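Local coordinates for putative polysaccharide deacetylase (Bdellovibrio bacteriovorus HD100, PDB 5JP6), which probably removes acetyl groups from peptidoglycan as a zinc-dependent carbohydrate esterase of family 4 in a predatory bacterium, at residues A[162-174]-A[348-362]. The protein carries 1 engineered substitution. Sequence-based numbering, arbitrary orientation. Where two conformers were deposited one is given.
Sequences VRGDVARKEVVLT and FLRELYNRGYSVVLL
Two donors converge on the carbonyl oxygen of Lys169: Ser358 N, 2.8 Å from Lys169 O, and, at a longer 3.3 Å from Lys169 O, a water that also donates to Gly356 O and accepts at Ser358 OG. Two further backbone bonds, Val171 N to Ser358 O and Val360 N to Val171 O, pair 170-171 with 358-359 in parallel. Farther on the pairing opens: a second water takes the N-H of Leu173 and donates to Val360 O.

Lys169, just ahead of the strand and partly exposed, suits its place because its chain is apolar along its length and charged at its end. Its CE lies over one face of the Tyr357 ring, 4.0 Å from the centroid, a CH-pi contact, and the bend at chi3 (86°) carries NZ past the ring to Arg355 O, at 2.8 Å and in the carbonyl plane. That carbonyl belongs to the Schellman motif ending the helix, where Gly356 supplies the positive phi. The phenol OH of Tyr357 bonds to Glu325.

Branched Val171 and Leu173 fill the space under the helix: Val171 CG2 meets Leu352 CD1 tip to tip at 3.8 Å, while Leu173 CD2 reaches the edge of the Phe348 ring and its CD1 touches Leu349 CD2. On the other face, Val360 CG2 packs against the aliphatic part and carboxylate of Glu170, and Leu362 CG against Val172 CG2.

In the parallel sheet of the NodB-type domain, strand 170-176 runs between strands 358-364 and 330-335, and from Leu173 pairs with 199-202; residues 348-354 of helix 339-354 run nearly antiparallel to 170-174 across one face, beside helix 313-327.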
# COMPACT_ATOMS: atom_id res chain seq x y z
N VAL A 162 13.28 10.93 -6.70
CA VAL A 162 12.47 11.67 -5.75
C VAL A 162 11.25 12.20 -6.50
O VAL A 162 10.14 11.77 -6.23
CB VAL A 162 13.26 12.79 -5.03
CG1 VAL A 162 12.33 13.57 -4.12
CG2 VAL A 162 14.38 12.17 -4.19
N ARG A 163 11.49 13.08 -7.47
CA ARG A 163 10.45 13.55 -8.39
C ARG A 163 10.49 12.75 -9.69
O ARG A 163 9.56 12.82 -10.47
CB ARG A 163 10.60 15.04 -8.68
CG ARG A 163 10.33 15.87 -7.43
CD ARG A 163 10.53 17.39 -7.57
NE ARG A 163 10.11 18.01 -6.30
CZ ARG A 163 10.73 17.88 -5.10
NH1 ARG A 163 11.89 17.21 -4.96
NH2 ARG A 163 10.21 18.44 -4.01
N GLY A 164 11.56 11.99 -9.92
CA GLY A 164 11.64 11.11 -11.09
C GLY A 164 11.94 11.74 -12.43
O GLY A 164 11.74 11.11 -13.46
N ASP A 165 12.39 13.00 -12.42
CA ASP A 165 12.80 13.73 -13.63
C ASP A 165 11.64 13.91 -14.62
O ASP A 165 11.84 14.11 -15.82
CB ASP A 165 14.01 13.06 -14.30
CG ASP A 165 15.18 12.91 -13.35
OD1 ASP A 165 15.71 13.91 -12.92
OD2 ASP A 165 15.52 11.77 -12.98
N VAL A 166 10.43 13.95 -14.07
CA VAL A 166 9.27 14.17 -14.90
C VAL A 166 9.02 15.67 -15.16
O VAL A 166 9.61 16.54 -14.48
CB VAL A 166 8.00 13.51 -14.33
CG1 VAL A 166 8.20 12.00 -14.19
CG2 VAL A 166 7.60 14.14 -13.01
N ALA A 167 8.16 15.96 -16.13
CA ALA A 167 7.84 17.34 -16.53
C ALA A 167 6.82 17.98 -15.58
O ALA A 167 6.18 17.28 -14.77
CB ALA A 167 7.34 17.39 -17.97
N ARG A 168 6.64 19.30 -15.70
CA ARG A 168 5.58 19.98 -14.96
C ARG A 168 4.24 19.28 -15.28
O ARG A 168 3.96 18.88 -16.44
CB ARG A 168 5.52 21.48 -15.25
CG ARG A 168 5.12 21.85 -16.67
CD ARG A 168 4.99 23.38 -16.88
NE ARG A 168 4.00 24.01 -15.99
CZ ARG A 168 2.68 24.07 -16.22
NH1 ARG A 168 2.15 23.54 -17.32
NH2 ARG A 168 1.89 24.66 -15.33
N LYS A 169 3.44 19.13 -14.23
CA LYS A 169 2.09 18.56 -14.28
C LYS A 169 2.06 17.09 -14.67
O LYS A 169 1.04 16.55 -15.09
CB LYS A 169 1.12 19.42 -15.09
CG LYS A 169 1.07 20.84 -14.51
CD LYS A 169 -0.10 21.64 -14.97
CE LYS A 169 -1.29 21.36 -14.10
NZ LYS A 169 -2.38 22.29 -14.47
N GLU A 170 3.19 16.43 -14.45
CA GLU A 170 3.27 14.97 -14.56
C GLU A 170 3.41 14.37 -13.17
O GLU A 170 4.24 14.83 -12.38
CB GLU A 170 4.42 14.54 -15.46
CG GLU A 170 4.23 14.91 -16.92
CD GLU A 170 5.33 14.42 -17.84
OE1 GLU A 170 6.45 14.09 -17.37
OE2 GLU A 170 5.05 14.35 -19.06
N VAL A 171 2.63 13.30 -12.91
CA VAL A 171 2.74 12.57 -11.66
C VAL A 171 2.87 11.08 -11.93
O VAL A 171 2.30 10.53 -12.89
CB VAL A 171 1.59 12.85 -10.69
CG1 VAL A 171 1.56 14.30 -10.28
CG2 VAL A 171 0.25 12.45 -11.30
N VAL A 172 3.66 10.44 -11.08
CA VAL A 172 3.89 9.00 -11.12
C VAL A 172 3.17 8.42 -9.91
O VAL A 172 3.42 8.83 -8.78
CB VAL A 172 5.39 8.66 -11.03
CG1 VAL A 172 5.64 7.17 -11.13
CG2 VAL A 172 6.20 9.38 -12.06
N LEU A 173 2.26 7.51 -10.18
CA LEU A 173 1.50 6.93 -9.12
C LEU A 173 2.15 5.63 -8.62
O LEU A 173 2.43 4.72 -9.42
CB LEU A 173 0.09 6.63 -9.60
CG LEU A 173 -0.68 7.83 -10.16
CD1 LEU A 173 -2.09 7.41 -10.47
CD2 LEU A 173 -0.64 9.05 -9.23
N THR A 174 2.45 5.57 -7.32
CA THR A 174 3.12 4.44 -6.75
C THR A 174 2.39 3.87 -5.56
O THR A 174 1.77 4.61 -4.77
CB THR A 174 4.60 4.75 -6.43
OG1 THR A 174 4.72 5.54 -5.23
CG2 THR A 174 5.30 5.44 -7.57
N PHE A 348 -9.91 10.39 -7.49
CA PHE A 348 -8.58 10.97 -7.55
C PHE A 348 -8.12 11.13 -8.99
O PHE A 348 -7.60 12.16 -9.38
CB PHE A 348 -7.59 10.11 -6.75
CG PHE A 348 -6.17 10.54 -6.89
CD1 PHE A 348 -5.73 11.70 -6.30
CD2 PHE A 348 -5.25 9.81 -7.64
CE1 PHE A 348 -4.41 12.11 -6.40
CE2 PHE A 348 -3.95 10.25 -7.78
CZ PHE A 348 -3.53 11.38 -7.15
N LEU A 349 -8.29 10.06 -9.76
CA LEU A 349 -7.90 10.08 -11.15
C LEU A 349 -8.67 11.15 -11.95
O LEU A 349 -8.09 11.83 -12.78
CB LEU A 349 -8.03 8.69 -11.74
CG LEU A 349 -7.10 7.61 -11.14
CD1 LEU A 349 -7.53 6.21 -11.57
CD2 LEU A 349 -5.66 7.90 -11.47
N ARG A 350 -9.97 11.25 -11.70
CA ARG A 350 -10.76 12.27 -12.36
C ARG A 350 -10.26 13.66 -11.99
O ARG A 350 -10.15 14.53 -12.86
CB ARG A 350 -12.25 12.08 -12.04
CG ARG A 350 -13.19 13.17 -12.60
CD ARG A 350 -13.16 13.37 -14.12
NE ARG A 350 -13.74 14.66 -14.53
CZ ARG A 350 -15.02 14.91 -14.79
NH1 ARG A 350 -15.94 13.96 -14.72
NH2 ARG A 350 -15.38 16.13 -15.14
N GLU A 351 -9.96 13.89 -10.72
CA GLU A 351 -9.43 15.21 -10.31
C GLU A 351 -8.05 15.50 -10.92
O GLU A 351 -7.82 16.63 -11.33
CB GLU A 351 -9.40 15.36 -8.81
CG GLU A 351 -10.76 15.72 -8.24
CD GLU A 351 -11.21 17.08 -8.77
OE1 GLU A 351 -10.43 18.07 -8.64
OE2 GLU A 351 -12.31 17.14 -9.35
N LEU A 352 -7.15 14.51 -11.02
CA LEU A 352 -5.85 14.74 -11.71
C LEU A 352 -6.17 15.25 -13.12
O LEU A 352 -5.57 16.22 -13.60
CB LEU A 352 -5.00 13.48 -11.80
CG LEU A 352 -4.28 13.00 -10.57
CD1 LEU A 352 -3.49 11.74 -10.91
CD2 LEU A 352 -3.40 14.08 -9.98
N TYR A 353 -7.06 14.55 -13.82
CA TYR A 353 -7.44 14.93 -15.16
C TYR A 353 -8.03 16.36 -15.22
O TYR A 353 -7.56 17.21 -16.01
CB TYR A 353 -8.44 13.92 -15.71
CG TYR A 353 -8.85 14.20 -17.12
CD1 TYR A 353 -8.03 13.84 -18.18
CD2 TYR A 353 -10.07 14.79 -17.38
CE1 TYR A 353 -8.42 14.06 -19.48
CE2 TYR A 353 -10.46 15.02 -18.69
CZ TYR A 353 -9.62 14.66 -19.71
OH TYR A 353 -10.04 14.88 -20.98
N ASN A 354 -8.95 16.65 -14.29
CA ASN A 354 -9.58 17.96 -14.21
C ASN A 354 -8.57 19.09 -13.98
O ASN A 354 -8.72 20.24 -14.49
CB ASN A 354 -10.67 18.02 -13.12
CG ASN A 354 -11.92 17.24 -13.46
OD1 ASN A 354 -12.18 16.89 -14.61
ND2 ASN A 354 -12.70 16.94 -12.40
N ARG A 355 -7.55 18.79 -13.18
CA ARG A 355 -6.54 19.75 -12.77
C ARG A 355 -5.39 19.91 -13.76
O ARG A 355 -4.49 20.71 -13.50
CB ARG A 355 -6.03 19.41 -11.36
CG ARG A 355 -7.13 19.52 -10.32
CD ARG A 355 -6.78 18.80 -9.03
NE ARG A 355 -7.85 18.87 -8.04
CZ ARG A 355 -7.86 19.62 -6.94
NH1 ARG A 355 -6.89 20.47 -6.69
NH2 ARG A 355 -8.90 19.55 -6.13
N GLY A 356 -5.42 19.15 -14.86
CA GLY A 356 -4.45 19.28 -15.93
C GLY A 356 -3.21 18.44 -15.77
O GLY A 356 -2.21 18.67 -16.46
N TYR A 357 -3.28 17.44 -14.90
CA TYR A 357 -2.14 16.58 -14.64
C TYR A 357 -2.20 15.34 -15.60
O TYR A 357 -3.29 14.92 -16.04
CB TYR A 357 -2.04 16.20 -13.12
CG TYR A 357 -1.66 17.35 -12.21
CD1 TYR A 357 -2.63 18.21 -11.69
CD2 TYR A 357 -0.33 17.61 -11.88
CE1 TYR A 357 -2.26 19.29 -10.91
CE2 TYR A 357 0.01 18.70 -11.11
CZ TYR A 357 -0.96 19.54 -10.64
OH TYR A 357 -0.61 20.61 -9.83
N SER A 358 -1.02 14.78 -15.90
CA SER A 358 -0.90 13.56 -16.68
C SER A 358 -0.15 12.49 -15.85
O SER A 358 0.72 12.81 -15.06
CB SER A 358 -0.11 13.82 -17.96
OG SER A 358 -0.74 14.84 -18.71
N VAL A 359 -0.53 11.22 -16.02
CA VAL A 359 0.07 10.14 -15.30
C VAL A 359 1.22 9.52 -16.10
O VAL A 359 1.06 9.18 -17.27
CB VAL A 359 -0.96 9.06 -14.92
CG1 VAL A 359 -0.27 7.84 -14.28
CG2 VAL A 359 -2.00 9.64 -13.96
N VAL A 360 2.38 9.40 -15.46
CA VAL A 360 3.60 8.88 -16.09
C VAL A 360 4.01 7.57 -15.45
O VAL A 360 4.04 7.46 -14.22
CB VAL A 360 4.76 9.88 -15.93
CG1 VAL A 360 6.07 9.30 -16.38
CG2 VAL A 360 4.44 11.16 -16.69
N LEU A 361 4.41 6.62 -16.28
CA LEU A 361 5.03 5.40 -15.80
C LEU A 361 6.54 5.51 -15.99
O LEU A 361 7.00 5.84 -17.08
CB LEU A 361 4.54 4.19 -16.58
CG LEU A 361 5.04 2.83 -16.11
CD1 LEU A 361 4.56 2.51 -14.73
CD2 LEU A 361 4.61 1.77 -17.13
N LEU A 362 7.31 5.24 -14.93
CA LEU A 362 8.77 5.18 -15.06
C LEU A 362 9.15 3.70 -15.16
O LEU A 362 8.62 2.87 -14.39
CB LEU A 362 9.48 5.82 -13.86
CG LEU A 362 9.16 7.29 -13.61
CD1 LEU A 362 9.82 7.77 -12.33
CD2 LEU A 362 9.57 8.14 -14.80
O HOH W 1 -0.35 17.31 -17.96
O HOH W 2 2.35 6.14 -12.62